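Local coordinates for protein Lys-gingipain W83 (Porphyromonas gingivalis, PDB 3M1H) that cleaves proteins after lysine as a secreted cysteine protease and probable virulence factor, the chain here being its K3 cleaved adhesin domain, a calcium-binding beta jelly roll, at residues A[54-58]-A[130-134]; A[80-86]-A[141-147]; A[90-94]-A[120-126]. One frame throughout, in Å; residues are numbered along the deposited sequence.

Contact 1: residues A[54-58]-A[130-134]. Unlike the reference sequence in segment 54-58: Tyr55 (reference His).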
ATOM      1  N   SER A  54      -6.016  -0.444   9.218  1.00 14.22           N
ATOM      2  CA  SER A  54      -6.642   0.562  10.103  1.00 12.91           C
ATOM      3  C   SER A  54      -7.493  -0.126  11.171  1.00 15.71           C
ATOM      4  O   SER A  54      -7.984   0.568  12.084  1.00 17.00           O
ATOM      5  CB  SER A  54      -7.468   1.554   9.308  1.00 16.24           C
ATOM      6  OG  SER A  54      -8.634   0.987   8.775  1.00 16.90           O
ATOM      7  N   TYR A  55      -7.654  -1.443  11.104  1.00 13.15           N
ATOM      8  CA  TYR A  55      -8.399  -2.252  12.081  1.00 14.88           C
ATOM      9  C   TYR A  55      -7.954  -3.679  11.969  1.00 15.89           C
ATOM     10  O   TYR A  55      -7.906  -4.196  10.856  1.00 16.89           O
ATOM     11  CB  TYR A  55      -9.915  -2.157  11.837  1.00 14.94           C
ATOM     12  CG  TYR A  55     -10.789  -2.840  12.867  1.00 16.90           C
ATOM     13  CD1 TYR A  55     -11.381  -2.091  13.885  1.00 20.35           C
ATOM     14  CD2 TYR A  55     -11.027  -4.214  12.825  1.00 16.34           C
ATOM     15  CE1 TYR A  55     -12.191  -2.699  14.831  1.00 21.85           C
ATOM     16  CE2 TYR A  55     -11.850  -4.849  13.778  1.00 19.81           C
ATOM     17  CZ  TYR A  55     -12.415  -4.064  14.792  1.00 18.65           C
ATOM     18  OH  TYR A  55     -13.233  -4.690  15.728  1.00 23.77           O
ATOM     19  N   ILE A  56      -7.639  -4.320  13.103  1.00 17.03           N
ATOM     20  CA  ILE A  56      -7.181  -5.697  13.130  1.00 16.61           C
ATOM     21  C   ILE A  56      -8.160  -6.535  13.940  1.00 18.00           C
ATOM     22  O   ILE A  56      -8.461  -6.176  15.096  1.00 18.22           O
ATOM     23  CB  ILE A  56      -5.750  -5.822  13.746  1.00 16.63           C
ATOM     24  CG1 ILE A  56      -4.772  -4.997  12.926  1.00 16.19           C
ATOM     25  CG2 ILE A  56      -5.298  -7.249  13.763  1.00 16.49           C
ATOM     26  CD1 ILE A  56      -3.344  -4.929  13.443  1.00 19.59           C
ATOM     27  N   ASN A  57      -8.676  -7.601  13.351  1.00 17.77           N
ATOM     28  CA  ASN A  57      -9.602  -8.494  14.072  1.00 17.58           C
ATOM     29  C   ASN A  57      -8.938  -9.021  15.347  1.00 20.26           C
ATOM     30  O   ASN A  57      -7.744  -9.282  15.370  1.00 19.48           O
ATOM     31  CB  ASN A  57     -10.098  -9.641  13.197  1.00 17.89           C
ATOM     32  CG  ASN A  57     -11.180  -9.203  12.200  1.00 15.99           C
ATOM     33  OD1 ASN A  57     -11.834  -8.180  12.362  1.00 19.89           O
ATOM     34  ND2 ASN A  57     -11.352 -10.007  11.168  1.00 20.50           N
ATOM     35  N   PHE A  58      -9.751  -9.129  16.401  1.00 22.03           N
ATOM     36  CA  PHE A  58      -9.340  -9.574  17.748  1.00 23.80           C
ATOM     37  C   PHE A  58      -8.431  -8.564  18.456  1.00 27.51           C
ATOM     38  O   PHE A  58      -7.882  -8.896  19.513  1.00 28.32           O
ATOM     39  CB  PHE A  58      -8.682 -10.962  17.737  1.00 23.12           C
ATOM     40  CG  PHE A  58      -9.617 -12.099  17.328  1.00 28.43           C
ATOM     41  CD1 PHE A  58     -10.332 -12.829  18.284  1.00 33.63           C
ATOM     42  CD2 PHE A  58      -9.737 -12.468  16.001  1.00 23.49           C
ATOM     43  CE1 PHE A  58     -11.162 -13.883  17.906  1.00 32.92           C
ATOM     44  CE2 PHE A  58     -10.563 -13.533  15.603  1.00 31.63           C
ATOM     45  CZ  PHE A  58     -11.275 -14.244  16.552  1.00 33.57           C
ATOM     46  N   GLU A 130     -19.556  -3.947  13.069  1.00 32.33           N
ATOM     47  CA  GLU A 130     -19.183  -5.313  13.448  1.00 31.27           C
ATOM     48  C   GLU A 130     -17.818  -5.388  14.089  1.00 26.95           C
ATOM     49  O   GLU A 130     -16.882  -4.719  13.638  1.00 30.78           O
ATOM     50  CB  GLU A 130     -19.153  -6.201  12.214  1.00 30.02           C
ATOM     51  CG  GLU A 130     -20.425  -6.226  11.409  1.00 35.43           C
ATOM     52  CD  GLU A 130     -20.206  -6.691   9.984  1.00 34.04           C
ATOM     53  OE1 GLU A 130     -19.223  -6.269   9.347  1.00 37.55           O
ATOM     54  OE2 GLU A 130     -21.041  -7.479   9.497  1.00 46.17           O
ATOM     55  N   ALA A 131     -17.695  -6.228  15.111  1.00 23.22           N
ATOM     56  CA  ALA A 131     -16.404  -6.472  15.757  1.00 23.72           C
ATOM     57  C   ALA A 131     -15.440  -7.196  14.826  1.00 23.51           C
ATOM     58  O   ALA A 131     -14.258  -6.829  14.804  1.00 23.69           O
ATOM     59  CB  ALA A 131     -16.542  -7.257  17.081  1.00 26.32           C
ATOM     60  N   ILE A 132     -15.934  -8.209  14.110  1.00 21.45           N
ATOM     61  CA  ILE A 132     -15.130  -9.040  13.190  1.00 20.08           C
ATOM     62  C   ILE A 132     -15.472  -8.618  11.766  1.00 18.57           C
ATOM     63  O   ILE A 132     -16.621  -8.730  11.320  1.00 20.69           O
ATOM     64  CB  ILE A 132     -15.417 -10.541  13.365  1.00 19.65           C
ATOM     65  CG1 ILE A 132     -14.971 -11.014  14.752  1.00 24.45           C
ATOM     66  CG2 ILE A 132     -14.765 -11.402  12.242  1.00 19.20           C
ATOM     67  CD1 ILE A 132     -13.473 -11.432  14.799  1.00 24.99           C
ATOM     68  N   ARG A 133     -14.464  -8.111  11.074  1.00 18.14           N
ATOM     69  CA  ARG A 133     -14.610  -7.575   9.748  1.00 16.54           C
ATOM     70  C   ARG A 133     -13.912  -8.476   8.735  1.00 15.26           C
ATOM     71  O   ARG A 133     -13.354  -9.514   9.078  1.00 18.35           O
ATOM     72  CB  ARG A 133     -14.085  -6.157   9.720  1.00 18.65           C
ATOM     73  CG  ARG A 133     -14.797  -5.313  10.748  1.00 18.11           C
ATOM     74  CD  ARG A 133     -14.268  -3.929  10.815  1.00 19.20           C
ATOM     75  NE  ARG A 133     -14.906  -3.229  11.941  1.00 21.80           N
ATOM     76  CZ  ARG A 133     -14.679  -1.977  12.307  1.00 22.79           C
ATOM     77  NH1 ARG A 133     -13.836  -1.173  11.663  1.00 21.36           N
ATOM     78  NH2 ARG A 133     -15.338  -1.501  13.354  1.00 27.27           N
ATOM     79  N   GLY A 134     -14.016  -8.109   7.469  1.00 15.48           N
ATOM     80  CA  GLY A 134     -13.451  -8.947   6.411  1.00 14.26           C
ATOM     81  C   GLY A 134     -14.189 -10.255   6.167  1.00 18.68           C
ATOM     82  O   GLY A 134     -13.638 -11.175   5.580  1.00 17.38           O
TER
HETATM   83  O   HOH W   1     -12.433  -7.892  16.604  1.00 32.53           O
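Two surface loops of the K3 adhesin jelly roll meet here: residues 54-58, which include the short strand 55-56, and the irregular segment 130-134 from the long connection between strands 116-119 and 142-148. Glu130 contributes its backbone, since its O accepts a hydrogen bond from NE of Arg133 at 3.0 Å and so fixes the arginine side chain from within its own segment; its carboxylate turns elsewhere, to Tyr92 and Arg136. Ala131 presents its carbonyl to the other loop: Tyr55 OH donates a short 2.5 Å hydrogen bond to Ala131 O, and a water bridges that same oxygen to Phe58 N, 2.8 Å from Ala131 O and 3.0 Å from Phe58 N. Ile132 directs its CA-CB bond away, yet the side chain folds back and sets CD1 over one face of the Phe58 ring, a CH-pi contact 4.1 Å from CD1 to the ring centroid. Arg133 is central. Its guanidinium lies flat on Tyr55, which differs from the reference histidine, with planes at 9° and CZ 3.7 Å from the ring centroid in a cation-pi stack, while CD lies over the same ring. Salt-bridged to Asp164 and hydrogen-bonded to Phe165 O, NH1 also links this segment to the loop before strand 167-177. The Arg133 backbone meets Asn57, whose amide mimics a beta-bridge partner: Arg133 N donates to Asn57 OD1 at 2.9 Å, and Asn57 ND2 donates to Arg133 O at 2.9 Å, both nearly linear.

Contact 2: residues A[80-86]-A[141-147]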
ATOM      1  N   THR A  80       7.010   5.999 -15.190  1.00 14.91           N
ATOM      2  CA  THR A  80       5.584   5.817 -14.939  1.00 14.77           C
ATOM      3  C   THR A  80       5.401   4.638 -13.985  1.00 14.84           C
ATOM      4  O   THR A  80       5.950   3.542 -14.237  1.00 16.24           O
ATOM      5  CB  THR A  80       4.769   5.535 -16.212  1.00 16.69           C
ATOM      6  OG1 THR A  80       5.066   6.565 -17.173  1.00 20.92           O
ATOM      7  CG2 THR A  80       3.239   5.484 -15.898  1.00 19.58           C
ATOM      8  N   LEU A  81       4.647   4.910 -12.923  1.00 14.04           N
ATOM      9  CA  LEU A  81       4.247   3.910 -11.946  1.00 15.58           C
ATOM     10  C   LEU A  81       2.833   3.479 -12.244  1.00 14.20           C
ATOM     11  O   LEU A  81       1.938   4.335 -12.395  1.00 14.04           O
ATOM     12  CB  LEU A  81       4.300   4.501 -10.529  1.00 14.66           C
ATOM     13  CG  LEU A  81       3.633   3.745  -9.383  1.00 14.21           C
ATOM     14  CD1 LEU A  81       4.387   2.474  -9.062  1.00 13.07           C
ATOM     15  CD2 LEU A  81       3.509   4.615  -8.106  1.00 11.55           C
ATOM     16  N   THR A  82       2.599   2.164 -12.257  1.00 13.48           N
ATOM     17  CA  THR A  82       1.257   1.610 -12.145  1.00 10.42           C
ATOM     18  C   THR A  82       1.223   0.582 -11.037  1.00 13.28           C
ATOM     19  O   THR A  82       2.226  -0.057 -10.723  1.00 12.79           O
ATOM     20  CB  THR A  82       0.739   0.938 -13.445  1.00 14.73           C
ATOM     21  OG1 THR A  82       1.586  -0.161 -13.787  1.00 16.64           O
ATOM     22  CG2 THR A  82       0.748   1.908 -14.611  1.00 14.11           C
ATOM     23  N   PHE A  83       0.060   0.478 -10.425  1.00 11.67           N
ATOM     24  CA  PHE A  83      -0.157  -0.456  -9.330  1.00 11.65           C
ATOM     25  C   PHE A  83      -1.635  -0.710  -9.177  1.00 12.55           C
ATOM     26  O   PHE A  83      -2.470   0.055  -9.699  1.00 12.93           O
ATOM     27  CB  PHE A  83       0.477   0.043  -8.019  1.00  9.19           C
ATOM     28  CG  PHE A  83      -0.121   1.328  -7.471  1.00  9.55           C
ATOM     29  CD1 PHE A  83      -1.184   1.296  -6.598  1.00 12.10           C
ATOM     30  CD2 PHE A  83       0.373   2.556  -7.882  1.00 13.13           C
ATOM     31  CE1 PHE A  83      -1.741   2.482  -6.090  1.00 16.00           C
ATOM     32  CE2 PHE A  83      -0.178   3.753  -7.349  1.00 12.61           C
ATOM     33  CZ  PHE A  83      -1.225   3.700  -6.492  1.00 15.12           C
ATOM     34  N   TRP A  84      -1.957  -1.759  -8.427  1.00 11.64           N
ATOM     35  CA  TRP A  84      -3.337  -2.105  -8.134  1.00 13.30           C
ATOM     36  C   TRP A  84      -3.614  -1.999  -6.636  1.00 12.10           C
ATOM     37  O   TRP A  84      -2.755  -2.375  -5.799  1.00 11.83           O
ATOM     38  CB  TRP A  84      -3.650  -3.502  -8.630  1.00 12.22           C
ATOM     39  CG  TRP A  84      -3.554  -3.670 -10.126  1.00 13.41           C
ATOM     40  CD1 TRP A  84      -2.426  -3.807 -10.877  1.00 14.42           C
ATOM     41  CD2 TRP A  84      -4.656  -3.744 -11.026  1.00 14.68           C
ATOM     42  NE1 TRP A  84      -2.768  -3.959 -12.216  1.00 16.01           N
ATOM     43  CE2 TRP A  84      -4.129  -3.937 -12.321  1.00 14.31           C
ATOM     44  CE3 TRP A  84      -6.036  -3.669 -10.860  1.00 12.60           C
ATOM     45  CZ2 TRP A  84      -4.955  -4.055 -13.437  1.00 14.64           C
ATOM     46  CZ3 TRP A  84      -6.851  -3.768 -11.976  1.00 16.94           C
ATOM     47  CH2 TRP A  84      -6.289  -3.965 -13.248  1.00 14.01           C
ATOM     48  N   VAL A  85      -4.806  -1.500  -6.305  1.00 13.30           N
ATOM     49  CA  VAL A  85      -5.187  -1.236  -4.923  1.00 12.54           C
ATOM     50  C   VAL A  85      -6.605  -1.693  -4.691  1.00 11.59           C
ATOM     51  O   VAL A  85      -7.441  -1.597  -5.604  1.00 12.82           O
ATOM     52  CB  VAL A  85      -5.010   0.248  -4.556  1.00 15.21           C
ATOM     53  CG1 VAL A  85      -5.862   1.172  -5.440  1.00 14.59           C
ATOM     54  CG2 VAL A  85      -5.331   0.508  -3.094  1.00 16.10           C
ATOM     55  N   CYS A  86      -6.893  -2.240  -3.507  1.00 11.91           N
ATOM     56  CA  CYS A  86      -8.271  -2.442  -3.110  1.00 12.11           C
ATOM     57  C   CYS A  86      -8.423  -2.371  -1.601  1.00 14.49           C
ATOM     58  O   CYS A  86      -7.440  -2.513  -0.849  1.00 13.20           O
ATOM     59  CB  CYS A  86      -8.813  -3.788  -3.624  1.00 16.04           C
ATOM     60  SG  CYS A  86      -8.282  -5.291  -2.758  1.00 17.87           S
ATOM     61  N   TRP A 141     -10.457  -4.450  -7.120  1.00 15.06           N
ATOM     62  CA  TRP A 141      -9.121  -4.011  -7.475  1.00 14.68           C
ATOM     63  C   TRP A 141      -9.205  -2.965  -8.567  1.00 13.34           C
ATOM     64  O   TRP A 141      -9.829  -3.204  -9.622  1.00 17.31           O
ATOM     65  CB  TRP A 141      -8.262  -5.171  -7.973  1.00 12.25           C
ATOM     66  CG  TRP A 141      -7.850  -6.146  -6.886  1.00 16.00           C
ATOM     67  CD1 TRP A 141      -8.462  -7.332  -6.560  1.00 18.72           C
ATOM     68  CD2 TRP A 141      -6.719  -6.033  -6.025  1.00 11.44           C
ATOM     69  NE1 TRP A 141      -7.782  -7.955  -5.542  1.00 16.63           N
ATOM     70  CE2 TRP A 141      -6.714  -7.174  -5.189  1.00 15.14           C
ATOM     71  CE3 TRP A 141      -5.722  -5.065  -5.855  1.00 12.93           C
ATOM     72  CZ2 TRP A 141      -5.745  -7.375  -4.207  1.00 14.44           C
ATOM     73  CZ3 TRP A 141      -4.749  -5.271  -4.882  1.00 11.69           C
ATOM     74  CH2 TRP A 141      -4.788  -6.411  -4.067  1.00 11.85           C
ATOM     75  N   TYR A 142      -8.504  -1.859  -8.354  1.00 13.26           N
ATOM     76  CA  TYR A 142      -8.416  -0.769  -9.308  1.00 13.60           C
ATOM     77  C   TYR A 142      -6.968  -0.475  -9.609  1.00 14.06           C
ATOM     78  O   TYR A 142      -6.128  -0.441  -8.686  1.00 14.68           O
ATOM     79  CB  TYR A 142      -9.060   0.494  -8.719  1.00 13.64           C
ATOM     80  CG  TYR A 142     -10.559   0.420  -8.594  1.00 19.07           C
ATOM     81  CD1 TYR A 142     -11.374   0.659  -9.694  1.00 23.16           C
ATOM     82  CD2 TYR A 142     -11.160   0.149  -7.377  1.00 21.59           C
ATOM     83  CE1 TYR A 142     -12.748   0.620  -9.587  1.00 25.90           C
ATOM     84  CE2 TYR A 142     -12.535   0.091  -7.249  1.00 25.44           C
ATOM     85  CZ  TYR A 142     -13.330   0.323  -8.357  1.00 30.37           C
ATOM     86  OH  TYR A 142     -14.696   0.265  -8.240  1.00 35.67           O
ATOM     87  N   GLN A 143      -6.657  -0.289 -10.896  1.00 14.28           N
ATOM     88  CA  GLN A 143      -5.312   0.123 -11.285  1.00 13.58           C
ATOM     89  C   GLN A 143      -5.165   1.637 -11.278  1.00 13.29           C
ATOM     90  O   GLN A 143      -6.063   2.351 -11.773  1.00 15.90           O
ATOM     91  CB  GLN A 143      -4.928  -0.419 -12.683  1.00 14.39           C
ATOM     92  CG  GLN A 143      -3.435  -0.366 -12.923  1.00 14.68           C
ATOM     93  CD  GLN A 143      -3.025  -0.908 -14.262  1.00 17.40           C
ATOM     94  OE1 GLN A 143      -3.753  -0.733 -15.237  1.00 18.81           O
ATOM     95  NE2 GLN A 143      -1.871  -1.566 -14.325  1.00 16.10           N
ATOM     96  N   LYS A 144      -4.061   2.113 -10.720  1.00 13.68           N
ATOM     97  CA  LYS A 144      -3.711   3.532 -10.651  1.00 15.17           C
ATOM     98  C   LYS A 144      -2.436   3.784 -11.423  1.00 15.47           C
ATOM     99  O   LYS A 144      -1.569   2.889 -11.526  1.00 13.14           O
ATOM    100  CB  LYS A 144      -3.505   3.983  -9.188  1.00 17.35           C
ATOM    101  CG  LYS A 144      -4.626   3.642  -8.222  1.00 17.66           C
ATOM    102  CD  LYS A 144      -5.831   4.530  -8.472  1.00 17.24           C
ATOM    103  CE  LYS A 144      -7.032   3.976  -7.757  1.00 20.60           C
ATOM    104  NZ  LYS A 144      -8.189   4.931  -7.852  1.00 28.76           N
ATOM    105  N   THR A 145      -2.318   4.986 -11.993  1.00 13.31           N
ATOM    106  CA  THR A 145      -1.172   5.391 -12.788  1.00 15.23           C
ATOM    107  C   THR A 145      -0.659   6.717 -12.273  1.00 15.10           C
ATOM    108  O   THR A 145      -1.453   7.655 -12.110  1.00 15.54           O
ATOM    109  CB  THR A 145      -1.544   5.484 -14.293  1.00 16.05           C
ATOM    110  OG1 THR A 145      -2.009   4.202 -14.739  1.00 17.21           O
ATOM    111  CG2 THR A 145      -0.367   5.905 -15.146  1.00 15.91           C
ATOM    112  N   VAL A 146       0.631   6.766 -11.954  1.00 16.53           N
ATOM    113  CA  VAL A 146       1.265   7.972 -11.403  1.00 15.25           C
ATOM    114  C   VAL A 146       2.534   8.287 -12.190  1.00 17.14           C
ATOM    115  O   VAL A 146       3.376   7.439 -12.413  1.00 14.81           O
ATOM    116  CB  VAL A 146       1.635   7.755  -9.919  1.00 14.31           C
ATOM    117  CG1 VAL A 146       2.308   8.983  -9.359  1.00 19.09           C
ATOM    118  CG2 VAL A 146       0.422   7.348  -9.091  1.00 17.63           C
ATOM    119  N   GLN A 147       2.690   9.518 -12.645  1.00 16.00           N
ATOM    120  CA  GLN A 147       3.900   9.901 -13.333  1.00 16.42           C
ATOM    121  C   GLN A 147       4.999  10.296 -12.351  1.00 15.66           C
ATOM    122  O   GLN A 147       4.724  10.997 -11.381  1.00 18.79           O
ATOM    123  CB  GLN A 147       3.615  11.051 -14.315  1.00 18.20           C
ATOM    124  CG  GLN A 147       2.480  10.747 -15.300  1.00 19.69           C
ATOM    125  CD  GLN A 147       2.716   9.480 -16.148  1.00 22.35           C
ATOM    126  OE1 GLN A 147       3.846   9.101 -16.424  1.00 22.21           O
ATOM    127  NE2 GLN A 147       1.613   8.816 -16.545  1.00 20.82           N
TER
HETATM  128  O   HOH W   2       0.535  -2.415 -12.628  1.00 16.06           O
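Strands 80-86 and 142-147 pair antiparallel within one sheet of the jelly roll, in unbroken register from Thr80-Gln147 to Val85-Tyr142. The hydrogen-bonded pairs Leu81-Val146, Phe83-Lys144 and Val85-Tyr142 each carry two backbone bonds. Trp84 and Gln143 form a non-hydrogen-bonded pair with side chains on the same face, which places Gln143 CB over the indole, 3.5 Å from the centroid of its six-membered ring; the extended t,t conformation then carries NE2 to a water shared with Thr82 OG1. Gln147 curls back instead (m,m), allowing its OE1 to accept a 2.9 Å hydrogen bond from Thr80 OG1. On the other face the p rotamer of Phe83 tips the ring toward the neighbouring strand, under Lys144 CB (3.9 Å from CB to the ring centroid) and with its edge to Val146 CG2. Lys144 bends through two m torsions, then runs straight, past Val85 CG1, to a salt bridge with Glu118. At the last residue of its segment, Cys86 in its p rotamer sets SG over Trp141, 3.5 Å from the centroid of the six-membered ring, a sulfur-aromatic contact; the Trp141 side chain lies about 7 Å from a bound calcium. Strand 79-87 is hydrogen-bonded along its other edge to strand 167-177, while Leu81, Phe83 and Val146 face strands 96-102 and 116-119 of the second sheet, filling the sandwich interior.

Contact 3: residues A[90-94]-A[120-126]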
ATOM      1  N   ALA A  90     -14.875  -4.739   1.325  1.00 16.76           N
ATOM      2  CA  ALA A  90     -15.630  -3.807   0.482  1.00 18.04           C
ATOM      3  C   ALA A  90     -16.578  -2.916   1.290  1.00 19.32           C
ATOM      4  O   ALA A  90     -16.930  -1.849   0.818  1.00 22.51           O
ATOM      5  CB  ALA A  90     -16.425  -4.566  -0.596  1.00 20.13           C
ATOM      6  N   ASN A  91     -16.979  -3.377   2.477  1.00 17.33           N
ATOM      7  CA  ASN A  91     -17.951  -2.684   3.340  1.00 20.28           C
ATOM      8  C   ASN A  91     -17.362  -1.803   4.453  1.00 22.43           C
ATOM      9  O   ASN A  91     -18.085  -1.133   5.206  1.00 21.98           O
ATOM     10  CB  ASN A  91     -18.892  -3.726   3.942  1.00 20.74           C
ATOM     11  CG  ASN A  91     -19.512  -4.601   2.893  1.00 28.30           C
ATOM     12  OD1 ASN A  91     -20.233  -4.114   2.016  1.00 30.38           O
ATOM     13  ND2 ASN A  91     -19.211  -5.888   2.938  1.00 27.60           N
ATOM     14  N   TYR A  92     -16.030  -1.832   4.567  1.00 20.91           N
ATOM     15  CA  TYR A  92     -15.265  -0.895   5.382  1.00 20.49           C
ATOM     16  C   TYR A  92     -14.100  -0.450   4.513  1.00 19.40           C
ATOM     17  O   TYR A  92     -12.919  -0.767   4.791  1.00 18.40           O
ATOM     18  CB  TYR A  92     -14.737  -1.534   6.657  1.00 19.33           C
ATOM     19  CG  TYR A  92     -15.756  -2.081   7.600  1.00 22.95           C
ATOM     20  CD1 TYR A  92     -16.247  -1.345   8.663  1.00 27.59           C
ATOM     21  CD2 TYR A  92     -16.172  -3.392   7.461  1.00 28.26           C
ATOM     22  CE1 TYR A  92     -17.186  -1.920   9.553  1.00 28.65           C
ATOM     23  CE2 TYR A  92     -17.071  -3.963   8.317  1.00 30.98           C
ATOM     24  CZ  TYR A  92     -17.585  -3.227   9.354  1.00 27.67           C
ATOM     25  OH  TYR A  92     -18.483  -3.873  10.163  1.00 30.25           O
ATOM     26  N   ALA A  93     -14.432   0.259   3.441  1.00 18.23           N
ATOM     27  CA  ALA A  93     -13.502   0.498   2.330  1.00 18.23           C
ATOM     28  C   ALA A  93     -12.666   1.781   2.450  1.00 18.98           C
ATOM     29  O   ALA A  93     -11.729   1.969   1.678  1.00 17.89           O
ATOM     30  CB  ALA A  93     -14.250   0.481   1.010  1.00 18.66           C
ATOM     31  N   SER A  94     -12.973   2.671   3.404  1.00 19.88           N
ATOM     32  CA  SER A  94     -12.531   4.073   3.326  1.00 19.23           C
ATOM     33  C   SER A  94     -11.106   4.282   3.825  1.00 19.71           C
ATOM     34  O   SER A  94     -10.853   5.133   4.658  1.00 19.56           O
ATOM     35  CB  SER A  94     -13.487   4.998   4.112  1.00 18.21           C
ATOM     36  OG  SER A  94     -14.814   4.771   3.683  1.00 21.10           O
ATOM     37  N   LEU A 120     -10.236   5.536  -0.576  1.00 17.04           N
ATOM     38  CA  LEU A 120     -10.921   4.580  -1.455  1.00 20.04           C
ATOM     39  C   LEU A 120     -12.410   4.769  -1.359  1.00 20.47           C
ATOM     40  O   LEU A 120     -12.914   5.017  -0.257  1.00 20.70           O
ATOM     41  CB  LEU A 120     -10.576   3.136  -1.092  1.00 20.15           C
ATOM     42  CG  LEU A 120      -9.105   2.744  -1.244  1.00 20.35           C
ATOM     43  CD1 LEU A 120      -8.947   1.268  -0.897  1.00 24.47           C
ATOM     44  CD2 LEU A 120      -8.568   3.043  -2.624  1.00 22.08           C
ATOM     45  N   THR A 121     -13.089   4.673  -2.508  1.00 20.68           N
ATOM     46  CA  THR A 121     -14.541   4.897  -2.579  1.00 25.14           C
ATOM     47  C   THR A 121     -15.339   3.776  -1.907  1.00 24.02           C
ATOM     48  O   THR A 121     -15.100   2.583  -2.148  1.00 24.81           O
ATOM     49  CB  THR A 121     -15.026   5.038  -4.036  1.00 24.71           C
ATOM     50  OG1 THR A 121     -14.125   5.867  -4.787  1.00 25.53           O
ATOM     51  CG2 THR A 121     -16.431   5.644  -4.080  1.00 25.40           C
ATOM     52  N   ALA A 122     -16.260   4.147  -1.024  1.00 22.40           N
ATOM     53  CA  ALA A 122     -17.159   3.153  -0.436  1.00 20.28           C
ATOM     54  C   ALA A 122     -18.343   2.955  -1.406  1.00 21.55           C
ATOM     55  O   ALA A 122     -19.116   3.876  -1.644  1.00 21.80           O
ATOM     56  CB  ALA A 122     -17.649   3.613   0.917  1.00 24.42           C
ATOM     57  N   LYS A 123     -18.445   1.773  -2.004  1.00 18.57           N
ATOM     58  CA  LYS A 123     -19.539   1.450  -2.909  1.00 21.32           C
ATOM     59  C   LYS A 123     -20.642   0.725  -2.164  1.00 20.60           C
ATOM     60  O   LYS A 123     -21.805   0.740  -2.588  1.00 20.99           O
ATOM     61  CB  LYS A 123     -19.032   0.572  -4.064  1.00 21.45           C
ATOM     62  CG  LYS A 123     -17.831   1.174  -4.800  1.00 27.37           C
ATOM     63  N   THR A 124     -20.256   0.058  -1.081  1.00 19.44           N
ATOM     64  CA  THR A 124     -21.155  -0.634  -0.184  1.00 17.61           C
ATOM     65  C   THR A 124     -20.666  -0.415   1.237  1.00 20.93           C
ATOM     66  O   THR A 124     -19.474  -0.142   1.452  1.00 21.70           O
ATOM     67  CB  THR A 124     -21.241  -2.162  -0.486  1.00 21.95           C
ATOM     68  OG1 THR A 124     -19.933  -2.748  -0.384  1.00 24.19           O
ATOM     69  CG2 THR A 124     -21.749  -2.422  -1.874  1.00 19.90           C
ATOM     70  N   VAL A 125     -21.583  -0.504   2.195  1.00 19.04           N
ATOM     71  CA  VAL A 125     -21.286  -0.367   3.624  1.00 17.10           C
ATOM     72  C   VAL A 125     -22.163  -1.336   4.406  1.00 23.11           C
ATOM     73  O   VAL A 125     -23.168  -1.832   3.881  1.00 21.74           O
ATOM     74  CB  VAL A 125     -21.591   1.061   4.129  1.00 19.86           C
ATOM     75  CG1 VAL A 125     -20.626   2.067   3.525  1.00 17.37           C
ATOM     76  CG2 VAL A 125     -23.061   1.411   3.841  1.00 22.82           C
ATOM     77  N   VAL A 126     -21.806  -1.584   5.664  1.00 25.49           N
ATOM     78  CA  VAL A 126     -22.646  -2.409   6.546  1.00 28.28           C
ATOM     79  C   VAL A 126     -23.799  -1.596   7.143  1.00 31.49           C
ATOM     80  O   VAL A 126     -23.585  -0.482   7.636  1.00 32.74           O
ATOM     81  CB  VAL A 126     -21.817  -3.072   7.679  1.00 27.99           C
ATOM     82  CG1 VAL A 126     -20.773  -4.017   7.065  1.00 29.69           C
ATOM     83  CG2 VAL A 126     -21.144  -2.039   8.548  1.00 30.07           C
TER
HETATM   84  O   HOH W   3     -16.797  -0.486  -1.444  1.00 20.73           O
HETATM   85  O   HOH W   4     -19.163   0.317   6.841  1.00 28.68           O
HETATM   86  O   HOH W   5     -17.174   0.828   2.806  1.00 23.80           O
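Neither segment is regular in backbone: residues 90-94 turn tightly while 120-126 sweep past them, approaching most closely at Asn91 and Val125, whose CA atoms are 4.1 Å apart. No direct backbone hydrogen bond joins them. Waters mediate instead: one donates to Ala90 O (2.6 Å) and accepts from Lys123 N (2.9 Å), another accepts from Ala93 N (2.9 Å) and donates to Thr124 O (2.8 Å). Asn91 CA also directs its hydrogen to Thr124 O, with CA and O 3.5 Å apart. The direct side-chain link is Thr124 OG1 donating to Asn91 OD1 at 2.8 Å. Val126 packs CG1 3.7 Å from Asn91 CB, and sets CG2 3.8 Å from Tyr92 CZ; the Tyr92 hydroxyl bonds to Glu130. Farther along, Ala93 points its CB at the other loop, 4.2 Å from Ala122 CA, and Leu120 CB lies 3.2 Å from Ala93 O as its side chain packs on Val85 and Ala87. The arrangement is loop-to-loop packing at one end of a jelly-roll sandwich, well away from the metal sites: the connection leading from strand 79-87 to strand 96-102 rests on the one that leaves strand 116-119.

In the fold
From the N terminus, the chain first reaches 54-58, then strand segment 80-86 and the 90-94 loop, before returning through 120-126, 130-134 and 141-147. Contact 3 closes the shortest loop, spanning strands 96-102 and 116-119, and lies within the spans of both others. Contacts 1 and 2 cross: 80-86 lies between the two segments of contact 1, and its partner 141-147 lies beyond them; they sit on opposite sides of the chain's centre. Contact 3 touches both: Tyr92 reaches Glu130 and Arg133 of contact 1, and Leu120 packs on Val85 and Cys86. Contact 2 thus pairs two strands of one sheet, contacts 1 and 3 join loops at one end, and Leu120 connects contact 3 to strand 79-87.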